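Local coordinates for Lmo0547 protein (Listeria monocytogenes, PDB 4R9N) that probably regulates transcription by binding specific DNA sequences, with the domain crystallised here likely serving to sense a carbohydrate effector, at residues S46-K51 with V145-V150; W59-R64 with H158-E163; T79-I84 with L139-T144; H95-C100 with S111-A116; T127-S130 with Y134-E137. All blocks are in the same frame, centred on the assembly; numbering follows the deposited sequence. Where two conformers were deposited one is given.

Interaction 1. Residues S46-K51 with V145-V150; sequences SKRIAK and VDMAIV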
# COMPACT_ATOMS: atom_id res chain seq x y z
N SER A 46 1.39 -9.02 12.41
CA SER A 46 0.29 -9.80 13.00
C SER A 46 0.07 -9.35 14.44
O SER A 46 -1.06 -9.24 14.92
CB SER A 46 0.56 -11.32 12.96
OG SER A 46 1.73 -11.59 13.69
N LYS A 47 1.15 -8.97 15.11
CA LYS A 47 1.06 -8.50 16.50
C LYS A 47 0.33 -7.15 16.70
O LYS A 47 -0.41 -6.96 17.64
CB LYS A 47 2.45 -8.39 17.12
CG LYS A 47 2.95 -9.68 17.75
CD LYS A 47 3.76 -10.52 16.84
CE LYS A 47 4.89 -11.26 17.60
NZ LYS A 47 4.33 -12.45 18.30
N ARG A 48 0.52 -6.23 15.77
CA ARG A 48 -0.15 -4.98 15.75
C ARG A 48 -1.61 -5.16 15.35
O ARG A 48 -2.57 -4.54 15.94
CB ARG A 48 0.56 -4.12 14.71
CG ARG A 48 0.36 -2.67 14.81
CD ARG A 48 1.23 -1.97 13.77
NE ARG A 48 2.41 -1.35 14.35
CZ ARG A 48 2.41 -0.16 14.92
NH1 ARG A 48 1.26 0.53 15.03
NH2 ARG A 48 3.56 0.34 15.37
N ILE A 49 -1.81 -5.98 14.32
CA ILE A 49 -3.18 -6.21 13.81
C ILE A 49 -4.07 -6.83 14.88
O ILE A 49 -5.31 -6.56 14.90
CB ILE A 49 -3.15 -7.11 12.53
CG1 ILE A 49 -2.58 -6.31 11.38
CG2 ILE A 49 -4.51 -7.70 12.17
CD1 ILE A 49 -1.99 -7.15 10.21
N ALA A 50 -3.47 -7.68 15.74
CA ALA A 50 -4.22 -8.28 16.89
C ALA A 50 -4.92 -7.25 17.72
O ALA A 50 -5.94 -7.55 18.33
CB ALA A 50 -3.33 -9.15 17.77
N LYS A 51 -4.36 -6.07 17.78
CA LYS A 51 -4.89 -4.98 18.59
C LYS A 51 -5.96 -4.08 17.96
O LYS A 51 -6.52 -3.22 18.67
CB LYS A 51 -3.72 -4.11 19.09
CG LYS A 51 -2.82 -4.87 20.08
CD LYS A 51 -1.50 -4.15 20.30
CE LYS A 51 -1.29 -3.72 21.75
NZ LYS A 51 -0.17 -2.73 21.88
N VAL A 145 -10.77 3.12 8.84
CA VAL A 145 -10.05 1.99 9.44
C VAL A 145 -9.05 2.48 10.46
O VAL A 145 -8.56 3.59 10.34
CB VAL A 145 -9.36 1.06 8.38
CG1 VAL A 145 -10.42 0.44 7.43
CG2 VAL A 145 -8.34 1.85 7.58
N ASP A 146 -8.75 1.63 11.44
CA ASP A 146 -7.78 1.93 12.50
C ASP A 146 -6.37 1.96 11.90
O ASP A 146 -5.47 2.70 12.35
CB ASP A 146 -7.81 0.85 13.58
CG ASP A 146 -9.06 0.89 14.50
OD1 ASP A 146 -9.80 1.89 14.59
OD2 ASP A 146 -9.33 -0.17 15.10
N MSE A 147 -6.15 1.02 10.97
CA MSE A 147 -4.84 0.90 10.32
C MSE A 147 -4.95 0.49 8.91
O MSE A 147 -5.88 -0.23 8.55
CB MSE A 147 -4.12 -0.21 11.13
CG MSE A 147 -2.98 -0.98 10.55
SE MSE A 147 -2.56 -2.42 11.92
CE MSE A 147 -1.18 -2.72 10.74
N ALA A 148 -3.92 0.80 8.10
CA ALA A 148 -3.98 0.41 6.67
C ALA A 148 -2.60 -0.12 6.29
O ALA A 148 -1.59 0.37 6.82
CB ALA A 148 -4.35 1.60 5.81
N ILE A 149 -2.55 -1.09 5.40
CA ILE A 149 -1.30 -1.62 4.88
C ILE A 149 -1.29 -1.35 3.39
O ILE A 149 -2.21 -1.75 2.66
CB ILE A 149 -1.16 -3.10 5.15
CG1 ILE A 149 -1.23 -3.30 6.68
CG2 ILE A 149 0.14 -3.65 4.48
CD1 ILE A 149 -1.20 -4.76 7.10
N VAL A 150 -0.23 -0.68 2.93
CA VAL A 150 -0.12 -0.27 1.52
C VAL A 150 1.29 -0.64 1.01
O VAL A 150 2.24 -0.80 1.80
CB VAL A 150 -0.40 1.24 1.31
CG1 VAL A 150 -1.76 1.62 1.78
CG2 VAL A 150 0.68 2.06 1.99
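M147 and I149 of strand 147-151 meet R48 and I49 in the last turns of helix 30-49, a helix-on-sheet contact within the Rossmann-like parallel α/β fold of this domain. The strand lies between strands 54-57 and 217-221; M147 and I149, two residues apart, both point toward this helix.

The interaction is apolar. M147, present as selenomethionine, is extended beyond CG and reaches across the gap to the helix. Its CE lies 3.9 Å from CG1 of I49, and its SE is equally close to that same carbon. The two side chains run at about a right angle, which lets the end of M147 lie across the stem of the isoleucine. I49 CD1 packs 4.0 Å from I149 CD1, these two side chains again crossing at about a right angle. L55 of the neighbouring strand touches I49, M147 and I149, and V219 of strand 217-221 touches M147.

R48 takes part through its hydrocarbon stem and turns its charge elsewhere. With chi1 at -160°, CG leads away from the backbone N and the chain is aimed at the sheet; a bend at chi3 (-104°) then diverts the guanidinium group. NH1 forms a salt bridge with E18 and NH2 one with E19, so the charge is paired beside the buried apolar patch. The methylenes are left to flank the selenomethionine: R48 CD packs against M147 CE at 3.9 Å, and R48 CG lies 4.1 Å from M147 SE.

Interaction 2. Residues W59-R64 with H158-E163; sequences WGKTIR and HSTMEE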
# COMPACT_ATOMS: atom_id res chain seq x y z
N TRP A 59 -3.41 -3.24 -2.60
CA TRP A 59 -3.21 -4.30 -3.55
C TRP A 59 -1.73 -4.45 -3.95
O TRP A 59 -0.87 -3.66 -3.54
CB TRP A 59 -4.06 -3.91 -4.78
CG TRP A 59 -3.33 -3.01 -5.66
CD1 TRP A 59 -3.09 -1.67 -5.48
CD2 TRP A 59 -2.69 -3.38 -6.88
NE1 TRP A 59 -2.30 -1.19 -6.52
CE2 TRP A 59 -2.05 -2.23 -7.39
CE3 TRP A 59 -2.57 -4.60 -7.59
CZ2 TRP A 59 -1.33 -2.26 -8.58
CZ3 TRP A 59 -1.86 -4.61 -8.78
CH2 TRP A 59 -1.23 -3.45 -9.25
N GLY A 60 -1.45 -5.44 -4.76
CA GLY A 60 -0.13 -5.54 -5.39
C GLY A 60 0.69 -6.72 -5.00
O GLY A 60 0.35 -7.47 -4.13
N LYS A 61 1.83 -6.89 -5.68
CA LYS A 61 2.64 -8.05 -5.46
C LYS A 61 3.19 -8.14 -4.05
O LYS A 61 3.25 -9.23 -3.51
CB LYS A 61 3.82 -8.14 -6.46
CG LYS A 61 3.37 -8.40 -7.89
CD LYS A 61 4.54 -8.34 -8.89
CE LYS A 61 4.04 -8.83 -10.22
NZ LYS A 61 5.09 -8.84 -11.26
N THR A 62 3.64 -7.03 -3.48
CA THR A 62 4.22 -7.07 -2.16
C THR A 62 3.18 -7.44 -1.06
O THR A 62 3.39 -8.30 -0.18
CB THR A 62 4.91 -5.72 -1.84
OG1 THR A 62 5.94 -5.43 -2.82
CG2 THR A 62 5.53 -5.79 -0.56
N ILE A 63 2.04 -6.81 -1.13
CA ILE A 63 0.94 -7.16 -0.22
C ILE A 63 0.43 -8.62 -0.44
O ILE A 63 0.07 -9.27 0.51
CB ILE A 63 -0.17 -6.13 -0.36
CG1 ILE A 63 0.37 -4.79 0.21
CG2 ILE A 63 -1.39 -6.52 0.47
CD1 ILE A 63 -0.47 -3.68 -0.19
N ARG A 64 0.39 -9.07 -1.70
CA ARG A 64 0.04 -10.48 -1.97
C ARG A 64 1.00 -11.45 -1.23
O ARG A 64 0.58 -12.39 -0.56
CB ARG A 64 -0.02 -10.72 -3.45
CG ARG A 64 -0.25 -12.17 -3.80
CD ARG A 64 -1.73 -12.45 -3.64
NE ARG A 64 -1.99 -13.13 -2.43
CZ ARG A 64 -3.18 -13.52 -2.00
NH1 ARG A 64 -3.20 -14.22 -0.88
NH2 ARG A 64 -4.30 -13.20 -2.66
N HIS A 158 9.21 -0.47 -16.32
CA HIS A 158 8.48 -1.76 -16.42
C HIS A 158 7.90 -2.29 -15.09
O HIS A 158 8.26 -3.36 -14.61
CB HIS A 158 9.34 -2.80 -17.16
CG HIS A 158 9.67 -2.40 -18.57
ND1 HIS A 158 8.72 -1.89 -19.44
CD2 HIS A 158 10.84 -2.40 -19.26
CE1 HIS A 158 9.29 -1.61 -20.60
NE2 HIS A 158 10.58 -1.91 -20.52
N SER A 159 6.96 -1.52 -14.54
CA SER A 159 6.30 -1.84 -13.27
C SER A 159 5.15 -2.84 -13.44
O SER A 159 4.71 -3.12 -14.56
CB SER A 159 5.73 -0.57 -12.64
OG SER A 159 4.58 -0.12 -13.35
N THR A 160 4.68 -3.35 -12.30
CA THR A 160 3.54 -4.30 -12.21
C THR A 160 2.32 -3.79 -13.00
O THR A 160 1.81 -4.50 -13.89
CB THR A 160 3.14 -4.57 -10.72
OG1 THR A 160 4.16 -5.32 -10.07
CG2 THR A 160 1.81 -5.35 -10.62
N MSE A 161 1.85 -2.58 -12.68
CA MSE A 161 0.67 -2.01 -13.36
C MSE A 161 0.80 -1.96 -14.89
O MSE A 161 -0.15 -2.24 -15.61
CB MSE A 161 0.48 -0.58 -12.91
CG MSE A 161 -0.09 -0.48 -11.51
SE MSE A 161 0.00 1.46 -11.14
CE MSE A 161 1.93 1.62 -10.65
N GLU A 162 1.97 -1.62 -15.40
CA GLU A 162 2.18 -1.65 -16.86
C GLU A 162 2.22 -3.09 -17.39
O GLU A 162 1.63 -3.41 -18.43
CB GLU A 162 3.47 -0.92 -17.26
CG GLU A 162 3.76 -1.13 -18.75
CD GLU A 162 4.93 -0.32 -19.26
OE1 GLU A 162 5.90 -0.12 -18.50
OE2 GLU A 162 4.86 0.09 -20.45
N GLU A 163 2.91 -3.98 -16.68
CA GLU A 163 3.02 -5.36 -17.15
C GLU A 163 1.64 -6.04 -17.14
O GLU A 163 1.36 -6.88 -17.99
CB GLU A 163 4.09 -6.14 -16.36
CG GLU A 163 5.50 -5.54 -16.38
CD GLU A 163 6.03 -5.16 -17.77
OE1 GLU A 163 5.34 -4.41 -18.51
OE2 GLU A 163 7.15 -5.59 -18.11
O HOH W 1 2.61 -4.71 -7.42
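T160 and M161, the first two residues of the short helix 160-163, face W59, just before helix 61-69, and K61, its first residue. The contact joins the beginnings of two helices that follow strands 54-57 and 147-151, both beyond the C-terminal ends of strands of the Rossmann-like parallel sheet. S159 occupies the N-cap position of helix 160-163, and its carbonyl O accepts the backbone N-H of E163.

T160 works with both of its branches. The methyl CG2 approaches the six-membered part of the W59 ring and comes within 3.8 Å of CH2. A chi1 of -69° sets OG1 beside the backbone N and turns it to K61, whose extended chain passes at a slant to it. The closest approach there is from T160 OG1 to K61 CD, 3.3 Å, a contact with the aliphatic part of the lysine. A water completes this side: it accepts the backbone N-H of K61 at 2.9 Å from N and is hydrogen-bonded to T160 OG1 at 3.1 Å.

M161, a selenomethionine, follows on the more buried side. Its CG lies at the edge of the W59 ring, near the ring plane and 3.6 Å from CZ2. W59 reaches it from the crowded position between backbone N and carbonyl carbon (chi1 85°). Beyond the two segments, I164 also touches W59 and Y166 touches M161.

W59 and K61 were each modelled in two conformers, of which one is described. The polar T160 OG1 and K61 N-H are thus linked through water, while the direct contacts are van der Waals packing on the indole and the lysine methylenes.

Interaction 3. Residues T79-I84 with L139-T144; sequences TIIPLI and LEEGKT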
# COMPACT_ATOMS: atom_id res chain seq x y z
N THR A 79 -12.69 -6.48 11.25
CA THR A 79 -13.23 -6.31 9.90
C THR A 79 -12.14 -5.79 8.97
O THR A 79 -11.50 -4.80 9.28
CB THR A 79 -14.43 -5.34 9.92
OG1 THR A 79 -15.40 -5.90 10.81
CG2 THR A 79 -15.07 -5.19 8.56
N ILE A 80 -11.92 -6.51 7.87
CA ILE A 80 -10.93 -6.15 6.82
C ILE A 80 -11.65 -5.53 5.63
O ILE A 80 -12.66 -6.10 5.15
CB ILE A 80 -10.17 -7.42 6.36
CG1 ILE A 80 -9.59 -8.13 7.55
CG2 ILE A 80 -9.03 -7.06 5.39
CD1 ILE A 80 -8.96 -9.45 7.15
N ILE A 81 -11.13 -4.39 5.17
CA ILE A 81 -11.76 -3.57 4.14
C ILE A 81 -10.75 -3.32 3.00
O ILE A 81 -9.66 -2.79 3.23
CB ILE A 81 -12.12 -2.17 4.67
CG1 ILE A 81 -12.85 -2.25 6.02
CG2 ILE A 81 -12.89 -1.35 3.63
CD1 ILE A 81 -14.26 -2.72 5.90
N PRO A 82 -11.15 -3.61 1.75
CA PRO A 82 -10.27 -3.29 0.61
C PRO A 82 -10.32 -1.79 0.36
O PRO A 82 -11.41 -1.16 0.52
CB PRO A 82 -10.91 -4.10 -0.56
CG PRO A 82 -12.27 -4.32 -0.16
CD PRO A 82 -12.33 -4.37 1.35
N LEU A 83 -9.17 -1.21 0.07
CA LEU A 83 -9.07 0.23 -0.07
C LEU A 83 -9.12 0.64 -1.57
O LEU A 83 -8.97 1.82 -1.88
CB LEU A 83 -7.82 0.75 0.56
CG LEU A 83 -7.77 0.53 2.06
CD1 LEU A 83 -6.44 0.98 2.61
CD2 LEU A 83 -8.91 1.16 2.78
N ILE A 84 -9.26 -0.35 -2.47
CA ILE A 84 -9.23 -0.06 -3.92
C ILE A 84 -10.05 -1.15 -4.59
O ILE A 84 -10.08 -2.26 -4.09
CB ILE A 84 -7.80 -0.02 -4.49
CG1 ILE A 84 -7.88 0.34 -5.98
CG2 ILE A 84 -7.01 -1.30 -4.27
CD1 ILE A 84 -6.69 1.02 -6.43
N LEU A 139 -16.38 2.30 0.69
CA LEU A 139 -15.43 3.38 0.65
C LEU A 139 -15.41 4.12 1.97
O LEU A 139 -14.34 4.48 2.45
CB LEU A 139 -15.65 4.34 -0.51
CG LEU A 139 -15.49 3.77 -1.93
CD1 LEU A 139 -15.94 4.80 -2.98
CD2 LEU A 139 -14.05 3.31 -2.11
N GLU A 140 -16.59 4.44 2.54
CA GLU A 140 -16.58 5.16 3.81
C GLU A 140 -15.98 4.36 4.96
O GLU A 140 -15.27 4.91 5.82
CB GLU A 140 -18.00 5.60 4.17
CG GLU A 140 -18.56 6.65 3.23
CD GLU A 140 -17.74 7.93 3.21
OE1 GLU A 140 -17.07 8.30 4.22
OE2 GLU A 140 -17.77 8.57 2.14
N GLU A 141 -16.24 3.07 4.99
CA GLU A 141 -15.57 2.15 5.94
C GLU A 141 -14.07 2.14 5.76
O GLU A 141 -13.34 2.17 6.76
CB GLU A 141 -16.16 0.74 5.83
CG GLU A 141 -17.55 0.68 6.41
CD GLU A 141 -18.42 -0.52 5.99
OE1 GLU A 141 -18.02 -1.38 5.18
OE2 GLU A 141 -19.60 -0.54 6.45
N GLY A 142 -13.59 2.25 4.51
CA GLY A 142 -12.13 2.32 4.29
C GLY A 142 -11.52 3.56 4.94
O GLY A 142 -10.36 3.55 5.41
N LYS A 143 -12.27 4.66 4.91
CA LYS A 143 -11.74 5.93 5.38
C LYS A 143 -11.58 5.89 6.85
O LYS A 143 -10.78 6.67 7.40
CB LYS A 143 -12.63 7.11 4.96
CG LYS A 143 -12.72 7.35 3.47
CD LYS A 143 -13.78 8.42 3.12
CE LYS A 143 -14.19 8.35 1.65
NZ LYS A 143 -15.04 9.50 1.20
N THR A 144 -12.34 5.04 7.52
CA THR A 144 -12.34 4.98 8.99
C THR A 144 -11.60 3.85 9.61
O THR A 144 -11.69 3.62 10.80
CB THR A 144 -13.78 5.08 9.50
OG1 THR A 144 -14.54 3.97 9.03
CG2 THR A 144 -14.39 6.36 9.02
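With CG1 of I81 anti to its carbonyl carbon (chi1 -48°) and CD1 folded round a second bend (chi2 -74°), this side chain offers two methyls to helix 133-143. CG2 lies 3.8 Å from the backbone N of G142, while CD1 meets E141 CB at 3.9 Å, the two side chains being nearly perpendicular. This is helix-on-sheet packing of the Rossmann-like α/β fold, joining strand 79-82 to a helix that leads through a short turn into strand 147-151.

G142 is where the backbones come closest. Having no side chain, it lets the branched end of L83 settle directly on the helix main chain, with L83 CD2 3.7 Å from G142 CA. Just past the strand, the carbonyl O of L83 accepts a hydrogen bond from the side-chain amide of N185, which ties down the backbone of this residue as well.

E141 divides its roles. CB contributes to the apolar contact, while the extended chain carries the carboxylate past I81 CD1 toward K112, with which OE1 makes a weak, long ion pair. The carboxylate of E137 lies close to its OE2, a proximity that could raise the proton affinity of either group.

T144 turns back to E141: T144 OG1 donates to E141 O at 3.1 Å, and T144 N, likewise 3.1 Å from E141 O, approaches from the same face of that carbonyl.

Interaction 4. Residues H95-C100 with S111-A116; sequences HSNQIC and SKYLYA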
# COMPACT_ATOMS: atom_id res chain seq x y z
N HIS A 95 -5.45 -8.47 -6.59
CA HIS A 95 -6.56 -7.56 -6.27
C HIS A 95 -6.89 -7.54 -4.83
O HIS A 95 -6.86 -8.60 -4.18
CB HIS A 95 -7.82 -8.00 -7.02
CG HIS A 95 -7.71 -7.85 -8.49
ND1 HIS A 95 -8.80 -7.92 -9.33
CD2 HIS A 95 -6.63 -7.63 -9.28
CE1 HIS A 95 -8.40 -7.74 -10.58
NE2 HIS A 95 -7.09 -7.54 -10.57
N SER A 96 -7.14 -6.35 -4.35
CA SER A 96 -7.45 -6.07 -2.96
C SER A 96 -8.54 -7.03 -2.44
O SER A 96 -8.41 -7.58 -1.38
CB SER A 96 -7.94 -4.65 -2.83
OG SER A 96 -7.92 -4.19 -1.50
N ASN A 97 -9.60 -7.24 -3.22
CA ASN A 97 -10.70 -8.10 -2.75
C ASN A 97 -10.31 -9.51 -2.40
O ASN A 97 -10.75 -10.04 -1.38
CB ASN A 97 -11.85 -8.17 -3.77
CG ASN A 97 -12.67 -6.89 -3.81
OD1 ASN A 97 -13.08 -6.38 -2.78
ND2 ASN A 97 -13.00 -6.44 -5.01
N GLN A 98 -9.52 -10.14 -3.26
CA GLN A 98 -9.05 -11.48 -3.07
C GLN A 98 -8.04 -11.54 -1.91
O GLN A 98 -8.07 -12.49 -1.11
CB GLN A 98 -8.36 -12.02 -4.30
CG GLN A 98 -7.89 -13.47 -4.14
CD GLN A 98 -9.04 -14.48 -4.13
OE1 GLN A 98 -9.98 -14.39 -4.93
NE2 GLN A 98 -8.98 -15.43 -3.20
N ILE A 99 -7.15 -10.53 -1.81
CA ILE A 99 -6.23 -10.46 -0.68
C ILE A 99 -6.99 -10.39 0.68
O ILE A 99 -6.68 -11.08 1.66
CB ILE A 99 -5.22 -9.30 -0.84
CG1 ILE A 99 -4.26 -9.58 -2.02
CG2 ILE A 99 -4.42 -9.12 0.43
CD1 ILE A 99 -3.57 -8.32 -2.51
N CYS A 100 -7.98 -9.50 0.71
CA CYS A 100 -8.79 -9.30 1.90
C CYS A 100 -9.51 -10.58 2.28
O CYS A 100 -9.60 -10.91 3.48
CB CYS A 100 -9.81 -8.15 1.76
SG CYS A 100 -9.03 -6.54 1.77
N SER A 111 -15.15 -9.31 6.58
CA SER A 111 -14.53 -8.53 5.46
C SER A 111 -15.61 -7.94 4.63
O SER A 111 -16.78 -8.42 4.69
CB SER A 111 -13.63 -9.44 4.59
OG SER A 111 -14.38 -10.48 4.00
N LYS A 112 -15.28 -6.88 3.91
CA LYS A 112 -16.18 -6.29 2.98
C LYS A 112 -15.58 -6.45 1.59
O LYS A 112 -14.42 -6.71 1.45
CB LYS A 112 -16.43 -4.80 3.32
CG LYS A 112 -17.18 -4.58 4.65
CD LYS A 112 -18.52 -5.32 4.64
CE LYS A 112 -19.57 -4.67 5.53
NZ LYS A 112 -18.97 -4.45 6.86
N TYR A 113 -16.42 -6.36 0.57
CA TYR A 113 -16.00 -6.51 -0.84
C TYR A 113 -16.27 -5.17 -1.50
O TYR A 113 -17.31 -4.58 -1.25
CB TYR A 113 -16.86 -7.61 -1.50
CG TYR A 113 -16.32 -8.17 -2.79
CD1 TYR A 113 -15.34 -9.16 -2.78
CD2 TYR A 113 -16.80 -7.74 -4.05
CE1 TYR A 113 -14.86 -9.69 -3.99
CE2 TYR A 113 -16.31 -8.25 -5.24
CZ TYR A 113 -15.32 -9.22 -5.17
OH TYR A 113 -14.76 -9.68 -6.29
N LEU A 114 -15.38 -4.72 -2.36
CA LEU A 114 -15.59 -3.48 -3.06
C LEU A 114 -16.11 -3.91 -4.42
O LEU A 114 -15.38 -4.33 -5.23
CB LEU A 114 -14.29 -2.66 -3.07
CG LEU A 114 -14.35 -1.22 -3.43
CD1 LEU A 114 -15.59 -0.50 -2.87
CD2 LEU A 114 -13.09 -0.52 -2.98
N TYR A 115 -17.43 -3.84 -4.60
CA TYR A 115 -18.11 -4.27 -5.81
C TYR A 115 -17.87 -3.28 -7.03
O TYR A 115 -18.85 -2.61 -7.47
CB TYR A 115 -19.61 -4.47 -5.44
CG TYR A 115 -19.90 -5.67 -4.47
CD1 TYR A 115 -19.49 -6.95 -4.77
CD2 TYR A 115 -20.60 -5.51 -3.29
CE1 TYR A 115 -19.72 -8.03 -3.92
CE2 TYR A 115 -20.84 -6.59 -2.41
CZ TYR A 115 -20.39 -7.85 -2.73
OH TYR A 115 -20.60 -8.96 -1.90
N ALA A 116 -16.62 -3.15 -7.54
CA ALA A 116 -16.31 -2.11 -8.57
C ALA A 116 -14.91 -2.28 -9.13
O ALA A 116 -14.05 -2.87 -8.45
CB ALA A 116 -16.46 -0.72 -7.98
O HOH W 2 -12.95 -8.96 0.33
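A side-chain-to-backbone amide pairing joins the first turn of helix 96-107 to the loop after strand 110-111: the carboxamide of N97 bonds both backbone polar groups of L114. The N-H of L114 points almost straight at N97 OD1, 2.9 Å from N to O with an angle of 174°. In return, N97 ND2 donates to L114 O at 3.2 Å. ND2 also bonds G86 O, so both polar atoms of this buried side chain are engaged and the amide is fixed in its rotation.

The helix is the connection of a beta-alpha-beta crossover in the Rossmann-like sheet, running from strand 79-82 to the edge strand 110-111; N97 thus ties its beginning to the chain emerging beyond that edge strand.

Y113, described in one of its two conformers, lays its ring on the same amide. The planes are only 11° apart and stacked, with N97 CG 3.5 Å above the ring plane and offset toward the rim. A chi1 of -163° swings the Y113 ring away from its backbone N and lays one ring face against the N97 carboxamide; CE1 comes to 3.4 Å from N97 CB. Nearer the strand, one water donates to both N97 O and K112 O, at 3.0 Å from the former.

Interaction 5. Residues T127-S130 with Y134-E137; sequences TDLS and YISE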
# COMPACT_ATOMS: atom_id res chain seq x y z
N THR A 127 -18.74 7.95 -12.02
CA THR A 127 -19.62 8.71 -11.15
C THR A 127 -20.81 7.93 -10.62
O THR A 127 -21.10 8.03 -9.43
CB THR A 127 -20.12 9.98 -11.85
OG1 THR A 127 -19.00 10.69 -12.40
CG2 THR A 127 -20.89 10.85 -10.86
N ASP A 128 -21.52 7.19 -11.48
CA ASP A 128 -22.61 6.29 -11.06
C ASP A 128 -22.19 5.23 -10.02
O ASP A 128 -22.91 4.95 -9.06
CB ASP A 128 -23.15 5.51 -12.25
CG ASP A 128 -23.97 6.35 -13.18
OD1 ASP A 128 -24.16 7.55 -12.87
OD2 ASP A 128 -24.42 5.80 -14.23
N LEU A 129 -21.05 4.59 -10.26
CA LEU A 129 -20.54 3.57 -9.36
C LEU A 129 -20.16 4.18 -8.03
O LEU A 129 -20.54 3.67 -6.98
CB LEU A 129 -19.30 2.88 -9.95
CG LEU A 129 -19.56 1.94 -11.12
CD1 LEU A 129 -18.29 1.65 -11.89
CD2 LEU A 129 -20.10 0.64 -10.58
N SER A 130 -19.37 5.25 -8.07
CA SER A 130 -18.97 5.91 -6.84
C SER A 130 -20.18 6.22 -5.94
O SER A 130 -20.06 6.15 -4.71
CB SER A 130 -18.17 7.17 -7.13
OG SER A 130 -16.86 6.82 -7.55
N TYR A 134 -23.82 0.36 -1.84
CA TYR A 134 -22.87 -0.55 -1.18
C TYR A 134 -21.45 -0.14 -1.52
O TYR A 134 -20.59 -0.24 -0.64
CB TYR A 134 -23.18 -2.06 -1.32
CG TYR A 134 -22.29 -3.04 -0.47
CD1 TYR A 134 -22.56 -3.39 0.89
CD2 TYR A 134 -21.20 -3.64 -1.05
CE1 TYR A 134 -21.71 -4.31 1.60
CE2 TYR A 134 -20.36 -4.54 -0.36
CZ TYR A 134 -20.60 -4.90 0.94
OH TYR A 134 -19.65 -5.83 1.46
N ILE A 135 -21.18 0.41 -2.70
CA ILE A 135 -19.84 0.90 -2.98
C ILE A 135 -19.49 2.06 -2.04
O ILE A 135 -18.43 2.09 -1.39
CB ILE A 135 -19.74 1.37 -4.41
CG1 ILE A 135 -19.85 0.13 -5.30
CG2 ILE A 135 -18.45 2.10 -4.64
CD1 ILE A 135 -20.07 0.45 -6.74
N SER A 136 -20.41 3.03 -1.96
CA SER A 136 -20.18 4.17 -1.10
C SER A 136 -19.94 3.71 0.35
O SER A 136 -19.09 4.24 1.02
CB SER A 136 -21.36 5.16 -1.14
OG SER A 136 -21.01 6.32 -0.38
N GLU A 137 -20.70 2.74 0.84
CA GLU A 137 -20.50 2.35 2.23
C GLU A 137 -19.16 1.68 2.48
O GLU A 137 -18.53 1.93 3.52
CB GLU A 137 -21.61 1.48 2.79
CG GLU A 137 -21.26 0.82 4.15
CD GLU A 137 -20.86 1.75 5.35
OE1 GLU A 137 -20.41 2.93 5.21
OE2 GLU A 137 -20.98 1.25 6.49
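L129 and I135 cross obliquely, their ends meeting where L129 CD2 packs 3.8 Å from I135 CD1. I135 is directed at the preceding helix, and its branches close round the carbonyl oxygen of L129 as well as its side chain. I135 CD1 lies 3.3 Å from L129 O, and CB and CG2 of I135 are each 3.5 Å from that oxygen. The end methyl CD1 of I135 therefore touches both L129 CD2 and L129 O, and CB and CG2 add further contacts to the oxygen.

The two residues belong to two consecutive helices of the α/β domain, 123-131 and 133-143, separated by the single residue N132. N132 OD1 accepts the backbone N-H of I135, so the junction residue holds the same isoleucine that packs back on L129. This unit lies at the periphery of the domain, with its second helix continuing inward to the parallel sheet.

S130 joins through its main chain, since its side chain is directed away from the second helix. Its carbonyl O approaches S136 CB at 3.9 Å, a polar atom against a methylene. P117 and I205 also touch L129, and A116 touches I135. Next to I135, the Y134 ring meets that of Y115, their planes inclined at about 40°.

Overall arrangement
Interactions 1 and 3 are buried and apolar; they set helices against opposite faces of the same parallel sheet and touch each other through A148 and L83 and through V145 and I81. Interactions 2, 4 and 5 are only partly buried. Water appears in interactions 2 and 4, but interaction 4 alone has direct hydrogen bonds between its segments; interaction 2 relies on a tryptophan and one water bridge. Interaction 5 shares helix 133-143 with interaction 3, about 13 Å away between centres, and is the most peripheral of the five. K112 and Y115 of interaction 4 connect it with these two: the backbone of K112 pairs with I80, and Y115 meets Y134.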